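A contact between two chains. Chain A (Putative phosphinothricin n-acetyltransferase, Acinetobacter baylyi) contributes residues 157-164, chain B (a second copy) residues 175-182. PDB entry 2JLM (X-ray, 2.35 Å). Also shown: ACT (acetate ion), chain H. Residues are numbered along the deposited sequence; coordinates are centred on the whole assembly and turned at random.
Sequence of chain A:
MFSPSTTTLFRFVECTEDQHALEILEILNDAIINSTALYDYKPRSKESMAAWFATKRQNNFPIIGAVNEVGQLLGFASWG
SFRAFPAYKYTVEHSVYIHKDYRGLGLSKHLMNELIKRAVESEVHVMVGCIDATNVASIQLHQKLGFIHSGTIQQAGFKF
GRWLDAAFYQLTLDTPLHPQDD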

# COMPACT_ATOMS: atom_id res chain seq x y z
N GLY A 157 -24.00 -7.50 6.87
CA GLY A 157 -23.36 -8.51 7.68
C GLY A 157 -21.92 -8.79 7.32
O GLY A 157 -21.46 -8.49 6.22
N PHE A 158 -21.21 -9.38 8.26
CA PHE A 158 -19.86 -9.83 7.99
C PHE A 158 -19.67 -11.22 8.58
O PHE A 158 -19.83 -11.40 9.78
CB PHE A 158 -18.84 -8.85 8.56
CG PHE A 158 -17.45 -9.09 8.06
CD1 PHE A 158 -17.00 -8.48 6.89
CD2 PHE A 158 -16.60 -9.95 8.73
CE1 PHE A 158 -15.73 -8.72 6.42
CE2 PHE A 158 -15.31 -10.19 8.25
CZ PHE A 158 -14.88 -9.58 7.10
N LYS A 159 -19.35 -12.18 7.72
CA LYS A 159 -19.14 -13.56 8.16
C LYS A 159 -18.31 -14.32 7.13
O LYS A 159 -18.36 -14.01 5.94
CB LYS A 159 -20.48 -14.27 8.41
CG LYS A 159 -20.37 -15.52 9.28
CD LYS A 159 -21.70 -16.21 9.50
CE LYS A 159 -21.50 -17.63 10.01
NZ LYS A 159 -22.76 -18.22 10.52
N PHE A 160 -17.56 -15.32 7.58
CA PHE A 160 -16.63 -16.07 6.73
C PHE A 160 -15.68 -15.12 5.99
O PHE A 160 -15.36 -15.34 4.83
CB PHE A 160 -17.37 -16.96 5.73
CG PHE A 160 -18.29 -17.95 6.39
CD1 PHE A 160 -17.88 -18.69 7.48
CD2 PHE A 160 -19.58 -18.13 5.91
CE1 PHE A 160 -18.73 -19.60 8.10
CE2 PHE A 160 -20.44 -19.05 6.52
CZ PHE A 160 -20.02 -19.78 7.61
N GLY A 161 -15.25 -14.07 6.68
CA GLY A 161 -14.35 -13.10 6.09
C GLY A 161 -14.91 -12.32 4.92
O GLY A 161 -14.15 -11.85 4.07
N ARG A 162 -16.22 -12.15 4.86
CA ARG A 162 -16.82 -11.35 3.79
C ARG A 162 -18.09 -10.58 4.18
O ARG A 162 -18.78 -10.90 5.16
CB ARG A 162 -17.12 -12.21 2.57
CG ARG A 162 -18.19 -13.24 2.81
CD ARG A 162 -18.50 -13.97 1.53
NE ARG A 162 -19.94 -14.14 1.38
CZ ARG A 162 -20.59 -15.26 1.65
NH1 ARG A 162 -21.91 -15.32 1.48
NH2 ARG A 162 -19.93 -16.33 2.07
N TRP A 163 -18.37 -9.55 3.40
CA TRP A 163 -19.58 -8.74 3.56
C TRP A 163 -20.81 -9.50 3.07
O TRP A 163 -20.78 -10.14 2.02
CB TRP A 163 -19.44 -7.43 2.78
CG TRP A 163 -18.43 -6.51 3.36
CD1 TRP A 163 -17.29 -6.05 2.75
CD2 TRP A 163 -18.44 -5.93 4.67
NE1 TRP A 163 -16.61 -5.21 3.60
CE2 TRP A 163 -17.29 -5.12 4.78
CE3 TRP A 163 -19.32 -6.01 5.75
CZ2 TRP A 163 -16.99 -4.42 5.94
CZ3 TRP A 163 -19.02 -5.31 6.89
CH2 TRP A 163 -17.86 -4.52 6.98
N LEU A 164 -21.89 -9.42 3.84
CA LEU A 164 -23.14 -10.10 3.47
C LEU A 164 -24.26 -9.12 3.15
O LEU A 164 -24.42 -8.10 3.81
CB LEU A 164 -23.60 -11.01 4.60
CG LEU A 164 -22.64 -12.06 5.15
CD1 LEU A 164 -23.33 -12.80 6.25
CD2 LEU A 164 -22.22 -13.04 4.07
N THR B 175 -14.97 2.61 6.56
CA THR B 175 -14.67 1.88 7.78
C THR B 175 -15.60 0.67 7.89
O THR B 175 -16.70 0.67 7.33
CB THR B 175 -14.87 2.80 8.99
OG1 THR B 175 -16.11 3.49 8.86
CG2 THR B 175 -13.76 3.84 9.07
N PRO B 176 -15.15 -0.38 8.59
CA PRO B 176 -13.81 -0.46 9.18
C PRO B 176 -12.84 -0.95 8.12
O PRO B 176 -13.25 -1.65 7.19
CB PRO B 176 -13.97 -1.53 10.25
CG PRO B 176 -15.02 -2.44 9.69
CD PRO B 176 -15.92 -1.61 8.82
N LEU B 177 -11.56 -0.59 8.27
CA LEU B 177 -10.53 -0.98 7.31
C LEU B 177 -10.23 -2.48 7.32
O LEU B 177 -9.94 -3.06 6.27
CB LEU B 177 -9.25 -0.19 7.57
CG LEU B 177 -9.04 1.00 6.64
CD1 LEU B 177 -8.10 2.01 7.27
CD2 LEU B 177 -8.51 0.50 5.31
N HIS B 178 -10.29 -3.09 8.51
CA HIS B 178 -9.99 -4.52 8.64
C HIS B 178 -11.09 -5.27 9.40
O HIS B 178 -10.93 -5.61 10.57
CB HIS B 178 -8.63 -4.73 9.32
CG HIS B 178 -7.51 -3.99 8.66
ND1 HIS B 178 -6.89 -4.45 7.52
CD2 HIS B 178 -6.92 -2.81 8.96
CE1 HIS B 178 -5.96 -3.59 7.15
NE2 HIS B 178 -5.96 -2.58 8.01
N PRO B 179 -12.22 -5.53 8.72
CA PRO B 179 -13.37 -6.22 9.32
C PRO B 179 -13.01 -7.66 9.62
O PRO B 179 -12.30 -8.27 8.82
CB PRO B 179 -14.40 -6.19 8.19
CG PRO B 179 -13.55 -6.12 6.93
CD PRO B 179 -12.51 -5.13 7.33
N GLN B 180 -13.50 -8.21 10.73
CA GLN B 180 -13.27 -9.63 11.02
C GLN B 180 -14.44 -10.32 11.73
O GLN B 180 -15.18 -9.69 12.47
CB GLN B 180 -11.96 -9.81 11.83
CG GLN B 180 -11.79 -8.88 13.02
N ASP B 181 -14.60 -11.63 11.48
CA ASP B 181 -15.57 -12.44 12.22
C ASP B 181 -15.25 -12.31 13.70
O ASP B 181 -14.10 -12.09 14.05
CB ASP B 181 -15.49 -13.92 11.81
CG ASP B 181 -16.07 -14.20 10.43
OD1 ASP B 181 -16.72 -15.26 10.25
OD2 ASP B 181 -15.88 -13.37 9.51
N ASP B 182 -16.25 -12.46 14.56
CA ASP B 182 -16.00 -12.45 16.00
C ASP B 182 -15.03 -13.57 16.39
O ASP B 182 -14.17 -13.41 17.26
CB ASP B 182 -17.29 -12.61 16.80
CG ASP B 182 -17.97 -11.29 17.08
OD1 ASP B 182 -19.06 -11.32 17.70
OD2 ASP B 182 -17.42 -10.23 16.68
OXT ASP B 182 -15.09 -14.67 15.83
C ACT H . -20.78 -19.16 2.75
O ACT H . -19.62 -18.69 2.72
OXT ACT H . -21.71 -18.36 2.49
CH3 ACT H . -21.05 -20.60 3.07

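What shapes do the two backbones bring together? Chain A offers a tight hairpin: strands 157-159 and 162-164 are joined by a type I' turn from Lys159(A) to Arg162(A), and paired hydrogen bonds between Lys159(A) and Arg162(A) and between Gly157(A) and Leu164(A) hold them together. Chain B has no regular helix or strand here; its C-terminal tail runs past the hairpin, with Pro176(B) near Trp163(A) and Asp181(B) at the turn.

How does the tail grip the turn? The carboxylate of Asp181(B) reaches the bend, where two successive amides are free to receive it. Phe160(A) N donates to Asp181(B) OD1 at 2.8 Å, and Gly161(A) N donates to Asp181(B) OD2 at 3.0 Å, the second being the straighter bond. One side chain thus engages both amides. Its fit is close: Lys159(A) CA lies 3.5 Å from Asp181(B) OD2. Gly161(A), with its positive phi, suits the bend.

Which bump fills the hollow beside the turn? Pro179(B) points its CB toward chain A, and that atom sits over one face of the Phe158(A) ring, 3.7 Å from the ring centroid, in a CH-pi contact. The same bump touches Trp163(A), whose CZ2 is 3.9 Å from Pro179(B) CB, so the proline sits in the corner formed by the two aromatic side chains. Phe158(A) also packs against the tail backbone, its CE2 lying 3.5 Å from Gln180(B) CA.

Where does the apolar contact continue? The CA-to-CB bond of Trp163(A) points sideways, but the end of the side chain comes nearer to chain B. There its edge meets Pro176(B), with Trp163(A) CH2 4.0 Å from Pro176(B) CD. A cis peptide bond precedes this proline. The CA-to-CB bonds of Leu177(B) and His178(B), between the two prolines, point away, and neither residue touches the chain A stretch.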